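Local coordinates for malonyl CoA-acyl carrier protein transacylase (Staphylococcus aureus, PDB 3IM9), which transfers the malonyl group from malonyl-CoA to holo-acyl carrier protein, supplying malonyl-ACP for fatty acid biosynthesis, at residues A[96-99]-A[100-104]; A[285-288]-A[289-292]; A[108-112]-A[113-117]. All coordinates share one frame; numbering follows the deposited sequence.

Contact 1 of 3, residues A[96-99]-A[100-104]. With CA (calcium ion), chain B.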
loop_
_atom_site.group_PDB
_atom_site.type_symbol
_atom_site.label_atom_id
_atom_site.label_comp_id
_atom_site.label_asym_id
_atom_site.label_seq_id
_atom_site.Cartn_x
_atom_site.Cartn_y
_atom_site.Cartn_z
ATOM N N HIS A 96 0.077 0.438 -2.610
ATOM C CA HIS A 96 -0.889 -0.499 -1.982
ATOM C C HIS A 96 -1.194 -0.093 -0.556
ATOM O O HIS A 96 -0.305 -0.200 0.306
ATOM C CB HIS A 96 -0.311 -1.905 -2.048
ATOM C CG HIS A 96 -1.330 -2.982 -1.814
ATOM N ND1 HIS A 96 -1.776 -3.287 -0.526
ATOM C CD2 HIS A 96 -1.844 -3.916 -2.644
ATOM C CE1 HIS A 96 -2.655 -4.286 -0.606
ATOM N NE2 HIS A 96 -2.682 -4.718 -1.873
ATOM N N SER A 97 -2.406 0.450 -0.345
ATOM C CA SER A 97 -2.899 0.816 0.990
ATOM C C SER A 97 -2.003 1.927 1.566
ATOM O O SER A 97 -2.101 3.082 1.125
ATOM C CB SER A 97 -3.068 -0.374 1.900
ATOM O OG SER A 97 -3.649 0.050 3.128
ATOM N N LEU A 98 -1.102 1.639 2.515
ATOM C CA LEU A 98 -0.129 2.652 2.944
ATOM C C LEU A 98 0.612 3.235 1.703
ATOM O O LEU A 98 0.947 4.435 1.663
ATOM C CB LEU A 98 0.830 1.956 3.938
ATOM C CG LEU A 98 1.989 2.843 4.470
ATOM C CD1 LEU A 98 3.192 2.978 3.460
ATOM C CD2 LEU A 98 1.502 4.203 5.009
ATOM N N GLY A 99 0.990 2.363 0.789
ATOM C CA GLY A 99 1.761 2.792 -0.370
ATOM C C GLY A 99 1.153 3.961 -1.140
ATOM O O GLY A 99 1.886 4.675 -1.826
ATOM N N GLU A 100 -0.189 4.126 -1.052
ATOM C CA GLU A 100 -0.800 5.242 -1.768
ATOM C C GLU A 100 -0.250 6.545 -1.219
ATOM O O GLU A 100 -0.193 7.528 -1.977
ATOM C CB GLU A 100 -2.331 5.144 -1.609
ATOM C CG GLU A 100 -3.120 6.170 -2.528
ATOM C CD GLU A 100 -4.472 5.665 -2.867
ATOM O OE1 GLU A 100 -4.612 4.465 -3.181
ATOM O OE2 GLU A 100 -5.405 6.508 -2.838
ATOM N N TYR A 101 0.111 6.593 0.067
ATOM C CA TYR A 101 0.715 7.837 0.652
ATOM C C TYR A 101 2.070 8.094 0.039
ATOM O O TYR A 101 2.459 9.271 -0.129
ATOM C CB TYR A 101 0.700 7.771 2.154
ATOM C CG TYR A 101 -0.690 7.875 2.677
ATOM C CD1 TYR A 101 -1.497 6.735 2.903
ATOM C CD2 TYR A 101 -1.225 9.140 2.981
ATOM C CE1 TYR A 101 -2.828 6.817 3.365
ATOM C CE2 TYR A 101 -2.556 9.261 3.423
ATOM C CZ TYR A 101 -3.321 8.115 3.601
ATOM O OH TYR A 101 -4.629 8.291 4.036
ATOM N N SER A 102 2.863 7.076 -0.246
ATOM C CA SER A 102 4.102 7.284 -0.932
ATOM C C SER A 102 3.824 7.865 -2.320
ATOM O O SER A 102 4.587 8.707 -2.781
ATOM C CB SER A 102 4.817 5.942 -1.046
ATOM O OG SER A 102 5.121 5.481 0.291
ATOM N N SER A 103 2.758 7.409 -2.967
ATOM C CA SER A 103 2.378 8.008 -4.287
ATOM C C SER A 103 2.058 9.494 -4.073
ATOM O O SER A 103 2.370 10.315 -4.995
ATOM C CB SER A 103 1.158 7.239 -4.839
ATOM O OG SER A 103 1.504 5.989 -5.341
ATOM N N LEU A 104 1.382 9.855 -2.979
ATOM C CA LEU A 104 0.964 11.273 -2.710
ATOM C C LEU A 104 2.202 12.094 -2.510
ATOM O O LEU A 104 2.274 13.278 -2.983
ATOM C CB LEU A 104 0.048 11.416 -1.476
ATOM C CG LEU A 104 -1.246 10.606 -1.593
ATOM C CD1 LEU A 104 -2.213 11.060 -0.443
ATOM C CD2 LEU A 104 -1.977 10.771 -2.965
HETATM CA CA CA B . -6.181 6.098 3.985
#
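Leu98 and Tyr101 meet where a sharp turn runs into helix 99-106, in an arrangement consistent with the nucleophile elbow (GxSxG) of acyltransferases. Leu98 O receives the backbone N-H of Tyr101 at 2.8 Å, and the same oxygen lies at the edge of the phenol ring, near its plane, 3.6 Å from CD1. CD2 of Leu98 brushes CD1 of Tyr101 more loosely. With CG turned anti to its own carbonyl carbon (chi1 -70°), the ring runs back beside the turn and carries its hydroxyl to the calcium ion, which lies 2.7 Å from Tyr101 OH and in the ring plane; Met253 O and Gln256 OE1 bind the same ion. A tyrosine suits this place because its apolar ring packs against Val119 and Ile118 while its tip offers an oxygen to the metal.

The type II' turn from His96 to Gly99 positions this shell. Ser97, the probable nucleophile, takes the unusual backbone angles 64°/-104° that lift its side chain out of the turn, and its OG is hydrogen-bonded to His207 and Arg122. Its carbonyl O accepts Glu100 N. Gly99 suits the tight corner: because glycine has no side chain, its CA can lie 3.7 Å from His96 N.

Contact 2 of 3, residues A[285-288]-A[289-292]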
loop_
_atom_site.group_PDB
_atom_site.type_symbol
_atom_site.label_atom_id
_atom_site.label_comp_id
_atom_site.label_asym_id
_atom_site.label_seq_id
_atom_site.Cartn_x
_atom_site.Cartn_y
_atom_site.Cartn_z
ATOM N N LYS A 285 9.812 -6.945 -3.322
ATOM C CA LYS A 285 9.306 -6.793 -4.673
ATOM C C LYS A 285 7.915 -7.395 -4.736
ATOM O O LYS A 285 7.559 -8.050 -5.715
ATOM C CB LYS A 285 10.229 -7.488 -5.675
ATOM C CG LYS A 285 10.932 -8.717 -5.124
ATOM C CD LYS A 285 12.176 -9.051 -5.931
ATOM C CE LYS A 285 11.977 -10.313 -6.754
ATOM N NZ LYS A 285 13.142 -10.587 -7.640
ATOM N N VAL A 286 7.127 -7.186 -3.684
ATOM C CA VAL A 286 5.831 -7.832 -3.628
ATOM C C VAL A 286 4.894 -7.333 -4.718
ATOM O O VAL A 286 4.191 -8.136 -5.343
ATOM C CB VAL A 286 5.160 -7.534 -2.251
ATOM C CG1 VAL A 286 3.722 -8.157 -2.166
ATOM C CG2 VAL A 286 6.028 -8.010 -1.094
ATOM N N LEU A 287 4.893 -6.039 -4.994
ATOM C CA LEU A 287 3.895 -5.556 -6.031
ATOM C C LEU A 287 4.346 -6.074 -7.426
ATOM O O LEU A 287 3.482 -6.342 -8.271
ATOM C CB LEU A 287 3.742 -4.035 -6.037
ATOM C CG LEU A 287 3.264 -3.398 -4.696
ATOM C CD1 LEU A 287 3.067 -1.869 -4.976
ATOM C CD2 LEU A 287 2.015 -4.073 -4.190
ATOM N N SER A 288 5.657 -6.179 -7.636
ATOM C CA SER A 288 6.148 -6.685 -8.912
ATOM C C SER A 288 5.642 -8.085 -9.098
ATOM O O SER A 288 5.176 -8.464 -10.197
ATOM C CB SER A 288 7.698 -6.630 -8.979
ATOM O OG SER A 288 8.219 -5.313 -8.800
ATOM N N GLY A 289 5.593 -8.868 -7.991
ATOM C CA GLY A 289 5.049 -10.247 -8.097
ATOM C C GLY A 289 3.588 -10.269 -8.434
ATOM O O GLY A 289 3.146 -11.138 -9.154
ATOM N N LEU A 290 2.814 -9.347 -7.867
ATOM C CA LEU A 290 1.392 -9.314 -8.121
ATOM C C LEU A 290 1.211 -8.889 -9.581
ATOM O O LEU A 290 0.330 -9.423 -10.241
ATOM C CB LEU A 290 0.684 -8.279 -7.222
ATOM C CG LEU A 290 0.789 -8.632 -5.698
ATOM C CD1 LEU A 290 0.022 -7.512 -4.947
ATOM C CD2 LEU A 290 0.144 -10.004 -5.366
ATOM N N ILE A 291 1.940 -7.873 -10.036
ATOM C CA ILE A 291 1.721 -7.419 -11.440
ATOM C C ILE A 291 2.080 -8.515 -12.430
ATOM O O ILE A 291 1.359 -8.665 -13.427
ATOM C CB ILE A 291 2.435 -6.136 -11.705
ATOM C CG1 ILE A 291 1.781 -5.047 -10.854
ATOM C CG2 ILE A 291 2.333 -5.748 -13.208
ATOM C CD1 ILE A 291 2.509 -3.697 -10.870
ATOM N N LYS A 292 3.139 -9.276 -12.151
ATOM C CA LYS A 292 3.513 -10.384 -13.028
ATOM C C LYS A 292 2.360 -11.367 -13.199
ATOM O O LYS A 292 2.185 -11.910 -14.302
ATOM C CB LYS A 292 4.772 -11.078 -12.463
ATOM C CG LYS A 292 5.266 -12.313 -13.296
ATOM C CD LYS A 292 5.567 -12.024 -14.739
ATOM C CE LYS A 292 6.807 -11.076 -14.878
ATOM N NZ LYS A 292 7.036 -10.733 -16.318
#
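The peptide carbonyl of Leu287 is a flat group that Ile291 meets twice: Ile291 N donates to Leu287 O at 2.8 Å, tilted 19° from the carbonyl plane, and the CG1 branch of Ile291 lies against the same Leu287 O at 3.4 Å. One residue earlier, Leu290 N donates to Val286 O, with CG of Leu290 resting 3.5 Å from the same Val286 O. Gly289 N to Lys285 O and Lys292 N to Ser288 O complete this regular run of alpha-helical bonds, which starts from Lys285 at the N-cap.

The helix is the connection of a beta-alpha-beta crossover between the parallel strands 275-281 and 299-303, and its residues are sorted accordingly. Leu287 and Leu290 cross obliquely, CD2 of the first touching CD1 of the second at 4.0 Å. Both leucines and Ile291 pack on Phe263 of helix 263-272; Leu287 and Ile291 also reach Ile15 in strand 11-16. Branched aliphatic chains suit this buried side, where they need no polar partner. Ile291 has CG1 anti to its carbonyl carbon (chi1 -66°), which swings that branch back along the preceding turn to Leu287 O. Lys285 and Lys292, by contrast, are exposed, as suits their charge.

Ser288 is buried, and its OG is hydrogen-bonded to Glu280 OE1, while the other carboxylate oxygen, OE2, accepts the backbone N-H of Leu287. The Glu280 side chain thus joins the end of strand 275-281 to the first turn of the helix by two bonds, and a negative charge at this amino end would probably be favoured by the helix dipole.

Contact 3 of 3, residues A[108-112]-A[113-117]; sequences DVLSF and EDAVK
Ser111 offers two oxygens to the first turn of helix 112-128, and the shorter bond is the backbone one, Ala115 N to Ser111 O, at 2.8 Å and nearly straight (171°). Its hydroxyl supplies the second: Ser111 is the N-cap, and OG accepts the N-H of Asp114 at 3.2 Å. Serine suits this position because its short chain can fold back to an amide of the first turn. The torsion that achieves this (chi1 67°) sets OG between the backbone N and the carbonyl carbon. Asp114 answers in turn, though not directly as in a capping box: a water accepts from Ser111 N at 2.9 Å and donates to Asp114 OD2, so that the return bond is carried through solvent. An acidic side chain in the first turn would also be expected to gain from the partial positive charge of the helix start.

On the inner side the contact is apolar. Phe112 holds CG anti to its backbone N (chi1 173°), which swings the ring forward along the helix until Val116 comes over one face in a CH-pi contact, its CB 4.3 Å from the ring centroid. The ring also meets Ile40 of helix 35-47 and Thr76 of helix 67-84, so the aromatic residue fills the place where three helices converge. The isopropyl group of Val116 is compact enough to lie on the ring and also touch Pro72. Alanine suits position 115 for its smallness, since its methyl has helix 67-84 at Leu75 and helix 99-106 at Val105 as neighbours. Leu110, just before the cap, packs with CD1 4.0 Å from CB of Ala115.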
loop_
_atom_site.group_PDB
_atom_site.type_symbol
_atom_site.label_atom_id
_atom_site.label_comp_id
_atom_site.label_asym_id
_atom_site.label_seq_id
_atom_site.Cartn_x
_atom_site.Cartn_y
_atom_site.Cartn_z
ATOM N N ASP A 108 3.571 15.090 -5.199
ATOM C CA ASP A 108 3.500 16.403 -4.553
ATOM C C ASP A 108 2.119 16.813 -4.102
ATOM O O ASP A 108 1.845 18.005 -3.827
ATOM C CB ASP A 108 4.076 17.464 -5.539
ATOM C CG ASP A 108 5.612 17.449 -5.523
ATOM O OD1 ASP A 108 6.200 16.837 -4.545
ATOM O OD2 ASP A 108 6.246 17.971 -6.491
ATOM N N VAL A 109 1.261 15.806 -3.876
ATOM C CA VAL A 109 0.029 16.062 -3.117
ATOM C C VAL A 109 0.292 16.461 -1.696
ATOM O O VAL A 109 -0.404 17.263 -1.092
ATOM C CB VAL A 109 -0.915 14.811 -3.240
ATOM C CG1 VAL A 109 -2.095 15.032 -2.326
ATOM C CG2 VAL A 109 -1.277 14.546 -4.678
ATOM N N LEU A 110 1.228 15.762 -1.062
ATOM C CA LEU A 110 1.592 15.988 0.300
ATOM C C LEU A 110 3.132 16.099 0.346
ATOM O O LEU A 110 3.797 15.395 -0.405
ATOM C CB LEU A 110 1.240 14.803 1.219
ATOM C CG LEU A 110 -0.261 14.612 1.456
ATOM C CD1 LEU A 110 -0.399 13.244 2.257
ATOM C CD2 LEU A 110 -0.941 15.760 2.272
ATOM N N SER A 111 3.619 16.929 1.254
ATOM C CA SER A 111 5.066 16.930 1.526
ATOM C C SER A 111 5.412 15.654 2.362
ATOM O O SER A 111 4.488 15.095 3.071
ATOM C CB SER A 111 5.507 18.169 2.332
ATOM O OG SER A 111 4.982 18.161 3.669
ATOM N N PHE A 112 6.689 15.268 2.359
ATOM C CA PHE A 112 7.031 14.076 3.125
ATOM C C PHE A 112 6.707 14.304 4.608
ATOM O O PHE A 112 6.207 13.398 5.279
ATOM C CB PHE A 112 8.550 13.781 2.994
ATOM C CG PHE A 112 8.965 12.667 3.892
ATOM C CD1 PHE A 112 8.564 11.310 3.586
ATOM C CD2 PHE A 112 9.603 12.951 5.098
ATOM C CE1 PHE A 112 8.888 10.321 4.534
ATOM C CE2 PHE A 112 9.952 11.945 5.996
ATOM C CZ PHE A 112 9.529 10.582 5.697
ATOM N N GLU A 113 7.031 15.460 5.224
ATOM C CA GLU A 113 6.821 15.655 6.655
ATOM C C GLU A 113 5.352 15.634 6.985
ATOM O O GLU A 113 4.980 15.018 8.014
ATOM C CB GLU A 113 7.279 17.114 7.093
ATOM C CG GLU A 113 8.695 17.205 7.495
ATOM C CD GLU A 113 9.080 18.676 7.807
ATOM O OE1 GLU A 113 8.960 19.533 6.887
ATOM O OE2 GLU A 113 9.506 18.893 8.972
ATOM N N ASP A 114 4.498 16.169 6.101
ATOM C CA ASP A 114 3.033 16.104 6.372
ATOM C C ASP A 114 2.612 14.595 6.266
ATOM O O ASP A 114 1.853 14.109 7.141
ATOM C CB ASP A 114 2.197 16.888 5.331
ATOM C CG ASP A 114 2.377 18.411 5.459
ATOM O OD1 ASP A 114 3.071 18.867 6.352
ATOM O OD2 ASP A 114 1.692 19.081 4.642
ATOM N N ALA A 115 3.012 13.920 5.191
ATOM C CA ALA A 115 2.596 12.481 4.977
ATOM C C ALA A 115 3.094 11.566 6.057
ATOM O O ALA A 115 2.371 10.647 6.479
ATOM C CB ALA A 115 3.125 12.027 3.665
ATOM N N VAL A 116 4.283 11.819 6.627
ATOM C CA VAL A 116 4.802 10.869 7.657
ATOM C C VAL A 116 3.970 11.004 8.956
ATOM O O VAL A 116 3.668 10.045 9.651
ATOM C CB VAL A 116 6.357 10.983 7.883
ATOM C CG1 VAL A 116 6.712 12.183 8.801
ATOM C CG2 VAL A 116 6.849 9.670 8.488
ATOM N N LYS A 117 3.513 12.257 9.215
ATOM C CA LYS A 117 2.646 12.473 10.390
ATOM C C LYS A 117 1.279 11.874 10.108
ATOM O O LYS A 117 0.707 11.200 11.034
ATOM C CB LYS A 117 2.490 14.002 10.675
ATOM C CG LYS A 117 3.841 14.706 11.019
ATOM C CD LYS A 117 3.746 16.202 10.923
ATOM C CE LYS A 117 5.041 16.807 11.406
ATOM N NZ LYS A 117 5.013 18.347 11.111
HETATM O O HOH W 1 1.508 18.740 2.150
#

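How the contacts relate
All three contacts lie at helix starts, but in different settings. Contact 1 is deepest, its centre about 5 Å from that of the chain's fold, and holds the probable nucleophile and a metal ligand; contacts 2 and 3 are partly buried, on opposite sides of the centre and about 16 Å apart at nearest atoms. Contact 1 touches both: His96 CB meets Leu287 CD2 of contact 2 at 3.8 Å, and Leu104 and Tyr101 pack on Leu110 of contact 3, in the loop between helices 99-106 and 112-128. Their chemistry differs too: a tight turn in contact 1, a glutamate from the preceding strand in contact 2, and a serine cap and bridging water in contact 3.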